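Local coordinates for protein biphenyl 2,3-Dioxygenase Beta Subunit (Sphingobium yanoikuyae, PDB 2GBW) that is the beta subunit of a ring-hydroxylating dioxygenase, an enzyme family that probably adds dioxygen to aromatic rings such as biphenyl, at residues L36-I50 with P65-K79. Residues are numbered along the deposited sequence; the frame is centred on the assembly and turned at random. Where two conformers were deposited one is given.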
ATOM      1  N   LEU B  36     -14.380 -22.549 -23.609  1.00 43.64           N
ATOM      2  CA  LEU B  36     -14.060 -22.403 -25.039  1.00 44.53           C
ATOM      3  C   LEU B  36     -15.075 -23.083 -25.964  1.00 44.73           C
ATOM      4  O   LEU B  36     -15.427 -22.528 -27.006  1.00 45.09           O
ATOM      5  CB  LEU B  36     -12.669 -22.948 -25.319  1.00 46.30           C
ATOM      6  CG  LEU B  36     -11.890 -22.371 -26.503  1.00 45.46           C
ATOM      7  CD1 LEU B  36     -11.809 -20.842 -26.419  1.00 46.95           C
ATOM      8  CD2 LEU B  36     -10.536 -23.026 -26.535  1.00 47.24           C
ATOM      9  N   GLN B  37     -15.515 -24.281 -25.580  1.00 43.73           N
ATOM     10  CA  GLN B  37     -16.479 -25.087 -26.360  1.00 44.52           C
ATOM     11  C   GLN B  37     -17.866 -24.492 -26.362  1.00 43.79           C
ATOM     12  O   GLN B  37     -18.412 -24.214 -27.419  1.00 45.39           O
ATOM     13  CB  GLN B  37     -16.575 -26.506 -25.790  1.00 43.91           C
ATOM     14  CG  GLN B  37     -15.264 -27.233 -25.768  1.00 48.93           C
ATOM     15  CD  GLN B  37     -15.396 -28.751 -25.629  1.00 49.02           C
ATOM     16  OE1 GLN B  37     -16.450 -29.350 -25.979  1.00 56.94           O
ATOM     17  NE2 GLN B  37     -14.316 -29.394 -25.133  1.00 55.96           N
ATOM     18  N   GLY B  38     -18.401 -24.270 -25.160  1.00 42.83           N
ATOM     19  CA  GLY B  38     -19.760 -23.868 -24.944  1.00 41.55           C
ATOM     20  C   GLY B  38     -20.093 -22.388 -24.885  1.00 40.90           C
ATOM     21  O   GLY B  38     -21.277 -22.045 -25.040  1.00 40.62           O
ATOM     22  N   MET B  39     -19.108 -21.514 -24.630  1.00 39.31           N
ATOM     23  CA  MET B  39     -19.398 -20.093 -24.465  0.50 39.92           C
ATOM     24  C   MET B  39     -18.712 -19.170 -25.477  1.00 39.31           C
ATOM     25  O   MET B  39     -19.039 -17.992 -25.542  1.00 39.70           O
ATOM     26  CB  MET B  39     -19.109 -19.661 -23.021  0.50 39.63           C
ATOM     27  CG  MET B  39     -19.808 -20.549 -21.980  0.50 40.65           C
ATOM     28  SD  MET B  39     -19.733 -20.047 -20.228  0.50 40.50           S
ATOM     29  CE  MET B  39     -18.181 -20.708 -19.624  0.50 44.00           C
ATOM     30  N   VAL B  40     -17.804 -19.698 -26.277  1.00 38.89           N
ATOM     31  CA  VAL B  40     -17.027 -18.889 -27.225  1.00 39.18           C
ATOM     32  C   VAL B  40     -17.213 -19.408 -28.631  1.00 39.87           C
ATOM     33  O   VAL B  40     -17.098 -20.601 -28.870  1.00 41.19           O
ATOM     34  CB  VAL B  40     -15.506 -18.901 -26.872  1.00 37.94           C
ATOM     35  CG1 VAL B  40     -14.672 -18.074 -27.897  1.00 38.56           C
ATOM     36  CG2 VAL B  40     -15.257 -18.400 -25.436  1.00 38.58           C
ATOM     37  N   ALA B  41     -17.573 -18.503 -29.541  1.00 39.86           N
ATOM     38  CA  ALA B  41     -17.847 -18.835 -30.927  1.00 40.09           C
ATOM     39  C   ALA B  41     -16.540 -19.026 -31.670  1.00 39.63           C
ATOM     40  O   ALA B  41     -15.523 -18.439 -31.321  1.00 37.26           O
ATOM     41  CB  ALA B  41     -18.640 -17.700 -31.578  1.00 39.28           C
ATOM     42  N   GLU B  42     -16.565 -19.838 -32.721  1.00 40.79           N
ATOM     43  CA  GLU B  42     -15.350 -20.121 -33.477  1.00 42.17           C
ATOM     44  C   GLU B  42     -14.812 -18.928 -34.283  1.00 40.78           C
ATOM     45  O   GLU B  42     -13.671 -18.922 -34.668  1.00 41.02           O
ATOM     46  CB  GLU B  42     -15.594 -21.321 -34.388  1.00 43.10           C
ATOM     47  CG  GLU B  42     -15.648 -22.643 -33.609  1.00 46.36           C
ATOM     48  CD  GLU B  42     -15.265 -23.857 -34.458  1.00 46.76           C
ATOM     49  OE1 GLU B  42     -16.018 -24.194 -35.421  1.00 55.64           O
ATOM     50  OE2 GLU B  42     -14.209 -24.467 -34.138  1.00 55.44           O
ATOM     51  N   ASP B  43     -15.642 -17.914 -34.530  1.00 40.51           N
ATOM     52  CA  ASP B  43     -15.190 -16.698 -35.223  1.00 40.62           C
ATOM     53  C   ASP B  43     -14.819 -15.567 -34.265  1.00 40.46           C
ATOM     54  O   ASP B  43     -14.778 -14.396 -34.652  1.00 40.98           O
ATOM     55  CB  ASP B  43     -16.278 -16.218 -36.198  1.00 39.93           C
ATOM     56  CG  ASP B  43     -17.623 -15.964 -35.536  1.00 42.73           C
ATOM     57  OD1 ASP B  43     -18.113 -16.869 -34.809  1.00 45.28           O
ATOM     58  OD2 ASP B  43     -18.235 -14.883 -35.820  1.00 43.71           O
ATOM     59  N   ILE B  44     -14.519 -15.938 -33.025  1.00 39.73           N
ATOM     60  CA  ILE B  44     -14.166 -15.012 -31.960  1.00 39.59           C
ATOM     61  C   ILE B  44     -12.999 -14.108 -32.343  1.00 39.32           C
ATOM     62  O   ILE B  44     -12.082 -14.536 -33.008  1.00 39.33           O
ATOM     63  CB  ILE B  44     -13.811 -15.795 -30.621  1.00 39.96           C
ATOM     64  CG1 ILE B  44     -13.531 -14.835 -29.468  1.00 40.74           C
ATOM     65  CG2 ILE B  44     -12.638 -16.756 -30.780  1.00 40.21           C
ATOM     66  CD1 ILE B  44     -14.649 -13.956 -29.097  1.00 40.71           C
ATOM     67  N   HIS B  45     -13.077 -12.852 -31.938  1.00 39.09           N
ATOM     68  CA  HIS B  45     -11.897 -11.991 -31.804  1.00 38.82           C
ATOM     69  C   HIS B  45     -11.919 -11.510 -30.384  1.00 38.49           C
ATOM     70  O   HIS B  45     -12.863 -10.868 -29.968  1.00 37.18           O
ATOM     71  CB  HIS B  45     -11.940 -10.814 -32.769  1.00 39.23           C
ATOM     72  CG  HIS B  45     -10.726  -9.934 -32.695  1.00 40.64           C
ATOM     73  ND1 HIS B  45     -10.806  -8.558 -32.741  1.00 44.04           N
ATOM     74  CD2 HIS B  45      -9.425 -10.237 -32.525  1.00 45.22           C
ATOM     75  CE1 HIS B  45      -9.589  -8.054 -32.626  1.00 44.66           C
ATOM     76  NE2 HIS B  45      -8.735  -9.050 -32.476  1.00 43.43           N
ATOM     77  N   TYR B  46     -10.840 -11.808 -29.658  1.00 38.69           N
ATOM     78  CA  TYR B  46     -10.711 -11.520 -28.259  1.00 39.39           C
ATOM     79  C   TYR B  46      -9.569 -10.519 -28.167  1.00 38.62           C
ATOM     80  O   TYR B  46      -8.437 -10.844 -28.505  1.00 39.80           O
ATOM     81  CB  TYR B  46     -10.391 -12.828 -27.560  1.00 39.54           C
ATOM     82  CG  TYR B  46     -10.375 -12.783 -26.076  1.00 40.64           C
ATOM     83  CD1 TYR B  46      -9.304 -12.202 -25.425  1.00 39.31           C
ATOM     84  CD2 TYR B  46     -11.418 -13.325 -25.303  1.00 40.07           C
ATOM     85  CE1 TYR B  46      -9.227 -12.184 -24.068  1.00 43.56           C
ATOM     86  CE2 TYR B  46     -11.357 -13.279 -23.895  1.00 39.96           C
ATOM     87  CZ  TYR B  46     -10.259 -12.717 -23.304  1.00 41.43           C
ATOM     88  OH  TYR B  46     -10.137 -12.650 -21.924  1.00 42.36           O
ATOM     89  N   TRP B  47      -9.889  -9.289 -27.763  1.00 38.86           N
ATOM     90  CA  TRP B  47      -9.035  -8.126 -27.984  1.00 38.95           C
ATOM     91  C   TRP B  47      -8.960  -7.226 -26.743  1.00 40.00           C
ATOM     92  O   TRP B  47      -9.968  -6.815 -26.218  1.00 38.16           O
ATOM     93  CB  TRP B  47      -9.558  -7.372 -29.187  1.00 40.22           C
ATOM     94  CG  TRP B  47      -8.856  -6.151 -29.566  1.00 38.25           C
ATOM     95  CD1 TRP B  47      -7.531  -5.889 -29.444  1.00 39.31           C
ATOM     96  CD2 TRP B  47      -9.454  -5.006 -30.137  1.00 40.68           C
ATOM     97  NE1 TRP B  47      -7.262  -4.626 -29.917  1.00 40.52           N
ATOM     98  CE2 TRP B  47      -8.436  -4.074 -30.371  1.00 40.82           C
ATOM     99  CE3 TRP B  47     -10.776  -4.694 -30.509  1.00 37.93           C
ATOM    100  CZ2 TRP B  47      -8.691  -2.820 -30.912  1.00 41.42           C
ATOM    101  CZ3 TRP B  47     -11.032  -3.438 -31.051  1.00 41.01           C
ATOM    102  CH2 TRP B  47      -9.975  -2.525 -31.240  1.00 40.10           C
ATOM    103  N   MET B  48      -7.733  -6.981 -26.289  1.00 38.65           N
ATOM    104  CA  MET B  48      -7.423  -6.079 -25.154  1.00 40.00           C
ATOM    105  C   MET B  48      -6.358  -5.049 -25.600  1.00 38.85           C
ATOM    106  O   MET B  48      -5.157  -5.289 -25.490  1.00 38.88           O
ATOM    107  CB  MET B  48      -6.937  -6.853 -23.927  1.00 38.91           C
ATOM    108  CG  MET B  48      -6.664  -5.973 -22.628  1.00 40.06           C
ATOM    109  SD  MET B  48      -5.939  -6.948 -21.292  1.00 43.73           S
ATOM    110  CE  MET B  48      -7.429  -7.917 -20.812  1.00 40.14           C
ATOM    111  N   PRO B  49      -6.799  -3.902 -26.134  1.00 39.89           N
ATOM    112  CA  PRO B  49      -5.874  -2.900 -26.704  1.00 40.36           C
ATOM    113  C   PRO B  49      -5.042  -2.268 -25.675  1.00 40.91           C
ATOM    114  O   PRO B  49      -5.426  -2.233 -24.516  1.00 41.58           O
ATOM    115  CB  PRO B  49      -6.788  -1.840 -27.311  1.00 41.61           C
ATOM    116  CG  PRO B  49      -8.134  -2.304 -27.123  1.00 40.86           C
ATOM    117  CD  PRO B  49      -8.207  -3.552 -26.353  1.00 39.93           C
ATOM    118  N   ILE B  50      -3.897  -1.737 -26.109  1.00 41.95           N
ATOM    119  CA  ILE B  50      -3.076  -0.864 -25.240  1.00 41.07           C
ATOM    120  C   ILE B  50      -3.481   0.582 -25.561  1.00 42.05           C
ATOM    121  O   ILE B  50      -3.298   1.061 -26.676  1.00 39.82           O
ATOM    122  CB  ILE B  50      -1.587  -1.069 -25.481  1.00 42.73           C
ATOM    123  CG1 ILE B  50      -1.171  -2.472 -25.049  1.00 43.68           C
ATOM    124  CG2 ILE B  50      -0.805  -0.010 -24.745  1.00 40.58           C
ATOM    125  CD1 ILE B  50      -0.054  -2.973 -25.843  1.00 44.46           C
ATOM    126  N   PRO B  65      -7.344  -3.221 -34.161  1.00 43.59           N
ATOM    127  CA  PRO B  65      -6.726  -4.522 -34.128  1.00 43.94           C
ATOM    128  C   PRO B  65      -5.418  -4.629 -34.894  1.00 45.17           C
ATOM    129  O   PRO B  65      -4.704  -5.610 -34.694  1.00 44.25           O
ATOM    130  CB  PRO B  65      -7.835  -5.437 -34.710  1.00 45.07           C
ATOM    131  CG  PRO B  65      -9.017  -4.798 -34.292  1.00 43.20           C
ATOM    132  CD  PRO B  65      -8.721  -3.358 -34.640  1.00 45.01           C
ATOM    133  N   ASP B  66      -5.026  -3.605 -35.659  1.00 45.29           N
ATOM    134  CA  ASP B  66      -3.727  -3.627 -36.323  1.00 44.85           C
ATOM    135  C   ASP B  66      -2.651  -2.976 -35.447  1.00 44.26           C
ATOM    136  O   ASP B  66      -1.487  -2.871 -35.844  1.00 46.23           O
ATOM    137  CB  ASP B  66      -3.790  -2.895 -37.667  1.00 46.97           C
ATOM    138  CG  ASP B  66      -2.521  -3.075 -38.506  1.00 49.64           C
ATOM    139  OD1 ASP B  66      -2.119  -4.244 -38.771  1.00 60.04           O
ATOM    140  OD2 ASP B  66      -1.869  -2.053 -38.862  1.00 59.55           O
ATOM    141  N   ASP B  67      -3.032  -2.575 -34.241  1.00 43.37           N
ATOM    142  CA  ASP B  67      -2.110  -1.885 -33.305  1.00 43.24           C
ATOM    143  C   ASP B  67      -1.765  -2.771 -32.120  1.00 42.33           C
ATOM    144  O   ASP B  67      -2.409  -3.802 -31.866  1.00 41.29           O
ATOM    145  CB  ASP B  67      -2.777  -0.612 -32.773  1.00 44.21           C
ATOM    146  CG  ASP B  67      -3.159   0.359 -33.873  1.00 46.53           C
ATOM    147  OD1 ASP B  67      -2.374   0.507 -34.846  1.00 50.83           O
ATOM    148  OD2 ASP B  67      -4.224   0.988 -33.765  1.00 50.34           O
ATOM    149  N   ALA B  68      -0.754  -2.373 -31.364  1.00 40.33           N
ATOM    150  CA  ALA B  68      -0.397  -3.129 -30.159  1.00 41.15           C
ATOM    151  C   ALA B  68      -1.624  -3.456 -29.278  1.00 39.98           C
ATOM    152  O   ALA B  68      -2.516  -2.647 -29.044  1.00 42.02           O
ATOM    153  CB  ALA B  68       0.644  -2.398 -29.327  1.00 39.38           C
ATOM    154  N   ALA B  69      -1.653  -4.682 -28.822  1.00 39.56           N
ATOM    155  CA  ALA B  69      -2.645  -5.127 -27.873  1.00 38.83           C
ATOM    156  C   ALA B  69      -2.100  -6.259 -27.026  1.00 38.19           C
ATOM    157  O   ALA B  69      -1.331  -7.078 -27.522  1.00 39.98           O
ATOM    158  CB  ALA B  69      -3.864  -5.608 -28.642  1.00 38.26           C
ATOM    159  N   ILE B  70      -2.567  -6.326 -25.781  1.00 38.95           N
ATOM    160  CA  ILE B  70      -2.159  -7.373 -24.807  1.00 38.82           C
ATOM    161  C   ILE B  70      -2.766  -8.717 -25.209  1.00 38.62           C
ATOM    162  O   ILE B  70      -2.097  -9.757 -25.158  1.00 37.98           O
ATOM    163  CB  ILE B  70      -2.523  -6.970 -23.364  1.00 38.16           C
ATOM    164  CG1 ILE B  70      -1.723  -5.693 -22.992  1.00 40.25           C
ATOM    165  CG2 ILE B  70      -2.191  -8.111 -22.350  1.00 38.47           C
ATOM    166  CD1 ILE B  70      -2.366  -4.901 -21.832  1.00 42.41           C
ATOM    167  N   TYR B  71      -4.016  -8.683 -25.647  1.00 38.68           N
ATOM    168  CA  TYR B  71      -4.638  -9.805 -26.340  1.00 39.06           C
ATOM    169  C   TYR B  71      -5.138  -9.368 -27.725  1.00 40.32           C
ATOM    170  O   TYR B  71      -5.702  -8.289 -27.895  1.00 38.06           O
ATOM    171  CB  TYR B  71      -5.850 -10.349 -25.557  1.00 40.09           C
ATOM    172  CG  TYR B  71      -5.590 -11.049 -24.248  1.00 39.55           C
ATOM    173  CD1 TYR B  71      -5.312 -10.343 -23.066  1.00 40.49           C
ATOM    174  CD2 TYR B  71      -5.613 -12.437 -24.169  1.00 41.56           C
ATOM    175  CE1 TYR B  71      -5.063 -11.033 -21.868  1.00 37.82           C
ATOM    176  CE2 TYR B  71      -5.400 -13.104 -22.983  1.00 42.54           C
ATOM    177  CZ  TYR B  71      -5.129 -12.389 -21.824  1.00 42.16           C
ATOM    178  OH  TYR B  71      -4.918 -13.093 -20.654  1.00 42.84           O
ATOM    179  N   ASN B  72      -4.911 -10.217 -28.712  1.00 39.54           N
ATOM    180  CA  ASN B  72      -5.377 -10.002 -30.060  1.00 40.59           C
ATOM    181  C   ASN B  72      -5.466 -11.353 -30.766  1.00 41.55           C
ATOM    182  O   ASN B  72      -4.654 -11.679 -31.635  1.00 42.90           O
ATOM    183  CB  ASN B  72      -4.425  -9.043 -30.767  1.00 41.12           C
ATOM    184  CG  ASN B  72      -5.067  -8.296 -31.877  1.00 42.29           C
ATOM    185  OD1 ASN B  72      -6.195  -8.599 -32.310  1.00 42.66           O
ATOM    186  ND2 ASN B  72      -4.322  -7.329 -32.406  1.00 45.48           N
ATOM    187  N   ASP B  73      -6.503 -12.112 -30.424  1.00 40.90           N
ATOM    188  CA  ASP B  73      -6.533 -13.546 -30.671  1.00 39.96           C
ATOM    189  C   ASP B  73      -7.753 -13.975 -31.430  1.00 39.67           C
ATOM    190  O   ASP B  73      -8.853 -13.405 -31.223  1.00 38.43           O
ATOM    191  CB  ASP B  73      -6.549 -14.307 -29.339  1.00 38.34           C
ATOM    192  CG  ASP B  73      -5.258 -14.127 -28.521  1.00 42.84           C
ATOM    193  OD1 ASP B  73      -4.205 -13.811 -29.101  1.00 41.45           O
ATOM    194  OD2 ASP B  73      -5.339 -14.267 -27.281  1.00 43.42           O
ATOM    195  N   ASP B  74      -7.542 -14.988 -32.282  1.00 39.69           N
ATOM    196  CA  ASP B  74      -8.610 -15.787 -32.878  1.00 40.05           C
ATOM    197  C   ASP B  74      -8.817 -17.075 -32.050  1.00 39.47           C
ATOM    198  O   ASP B  74      -8.175 -17.269 -31.035  1.00 40.42           O
ATOM    199  CB  ASP B  74      -8.319 -16.038 -34.373  1.00 39.89           C
ATOM    200  CG  ASP B  74      -7.141 -16.981 -34.629  1.00 41.37           C
ATOM    201  OD1 ASP B  74      -6.697 -17.650 -33.681  1.00 43.47           O
ATOM    202  OD2 ASP B  74      -6.623 -17.014 -35.793  1.00 42.99           O
ATOM    203  N   PHE B  75      -9.733 -17.947 -32.483  1.00 40.30           N
ATOM    204  CA  PHE B  75     -10.084 -19.112 -31.678  1.00 39.79           C
ATOM    205  C   PHE B  75      -8.909 -20.026 -31.410  1.00 39.47           C
ATOM    206  O   PHE B  75      -8.728 -20.472 -30.298  1.00 39.69           O
ATOM    207  CB  PHE B  75     -11.177 -19.942 -32.392  1.00 40.41           C
ATOM    208  CG  PHE B  75     -11.751 -21.012 -31.554  1.00 41.84           C
ATOM    209  CD1 PHE B  75     -12.763 -20.727 -30.663  1.00 42.35           C
ATOM    210  CD2 PHE B  75     -11.350 -22.331 -31.708  1.00 45.05           C
ATOM    211  CE1 PHE B  75     -13.357 -21.716 -29.893  1.00 43.13           C
ATOM    212  CE2 PHE B  75     -11.952 -23.342 -30.927  1.00 45.77           C
ATOM    213  CZ  PHE B  75     -12.940 -23.015 -30.007  1.00 42.82           C
ATOM    214  N   GLY B  76      -8.139 -20.333 -32.435  1.00 40.17           N
ATOM    215  CA  GLY B  76      -6.929 -21.166 -32.274  1.00 40.66           C
ATOM    216  C   GLY B  76      -5.903 -20.633 -31.279  1.00 41.07           C
ATOM    217  O   GLY B  76      -5.184 -21.385 -30.590  1.00 41.46           O
ATOM    218  N   GLU B  77      -5.797 -19.314 -31.239  1.00 42.47           N
ATOM    219  CA  GLU B  77      -4.885 -18.638 -30.333  1.00 42.15           C
ATOM    220  C   GLU B  77      -5.447 -18.636 -28.907  1.00 42.31           C
ATOM    221  O   GLU B  77      -4.721 -18.807 -27.962  1.00 41.59           O
ATOM    222  CB  GLU B  77      -4.609 -17.235 -30.861  1.00 42.71           C
ATOM    223  CG  GLU B  77      -3.738 -17.298 -32.111  1.00 45.05           C
ATOM    224  CD  GLU B  77      -3.880 -16.121 -33.062  1.00 45.46           C
ATOM    225  OE1 GLU B  77      -4.787 -15.295 -32.861  1.00 46.17           O
ATOM    226  OE2 GLU B  77      -3.046 -16.030 -34.016  1.00 47.24           O
ATOM    227  N   LEU B  78      -6.766 -18.488 -28.756  1.00 41.15           N
ATOM    228  CA  LEU B  78      -7.390 -18.708 -27.470  1.00 41.67           C
ATOM    229  C   LEU B  78      -7.202 -20.161 -26.972  1.00 41.35           C
ATOM    230  O   LEU B  78      -6.951 -20.386 -25.797  1.00 40.45           O
ATOM    231  CB  LEU B  78      -8.887 -18.351 -27.549  1.00 42.00           C
ATOM    232  CG  LEU B  78      -9.500 -17.467 -26.499  1.00 45.37           C
ATOM    233  CD1 LEU B  78      -8.571 -16.246 -26.064  1.00 40.71           C
ATOM    234  CD2 LEU B  78     -10.901 -17.036 -26.984  1.00 41.54           C
ATOM    235  N   LYS B  79      -7.371 -21.146 -27.863  1.00 42.31           N
ATOM    236  CA  LYS B  79      -7.180 -22.547 -27.508  1.00 42.74           C
ATOM    237  C   LYS B  79      -5.785 -22.749 -26.950  1.00 43.31           C
ATOM    238  O   LYS B  79      -5.597 -23.439 -25.949  1.00 42.92           O
ATOM    239  CB  LYS B  79      -7.365 -23.426 -28.756  1.00 43.75           C
ATOM    240  CG  LYS B  79      -7.514 -24.917 -28.478  1.00 44.26           C
ATOM    241  CD  LYS B  79      -8.143 -25.611 -29.702  1.00 45.74           C
ATOM    242  CE  LYS B  79      -9.206 -26.608 -29.333  1.00 51.09           C
ATOM    243  NZ  LYS B  79      -8.645 -27.905 -28.866  1.00 54.91           N
TER
HETATM  244  O   HOH W   1     -11.712 -16.935 -34.449  1.00 31.33           O
HETATM  245  O   HOH W   2      -5.121  -2.796 -30.381  1.00 33.57           O
HETATM  246  O   HOH W   3      -2.359   0.258 -29.209  1.00 31.65           O
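His45 NE2 donates to Asn72 OD1 at 2.6 Å, a nearly straight bond in the imidazole plane; the amide is turned 44° from that ring. Asn72 spends its other end on Pro65 O, through ND2 at 2.9 Å, and ties the loop at Pro65 to the strand pair. Antiparallel strands 44-49 and 71-73 are joined by Tyr46 N to Asp73 O and Asp73 N to Tyr46 O. Met48 N bonds Tyr71 O and Met48 O accepts a bent bond from Ile70 N at 2.8 Å: both residues face Met48, a classic beta bulge. Trp47, its CG anti to the backbone N (chi1 179°), carries its indole between Pro65 CG, 3.8 Å from the six-membered ring centroid, and Pro49 CG on the opposite face, while NE1 donates to a water within bonding distance of Ala68 O. A leucine here would probably strip that water of its indole donor and leave Pro65 without its CH-pi partner. On the other sheet face the Tyr46 edge meets the Tyr71 face, planes at 61°; their hydroxyls bond Cys174 N and Leu170 O. Another water links Glu42 O and Ile44 O to Phe75 N. Glu77 N donates to Asp74 OD1 and Asp74 N to Glu77 OE1, a capping box starting helix 75-84; Asp74 OD2 pairs with a basic side chain of another protein's chain. His45, a zinc ligand seen for this protein though none is bound to this chain here, sits on the antiparallel pair at one margin of the NTF2-like fold's curved sheet.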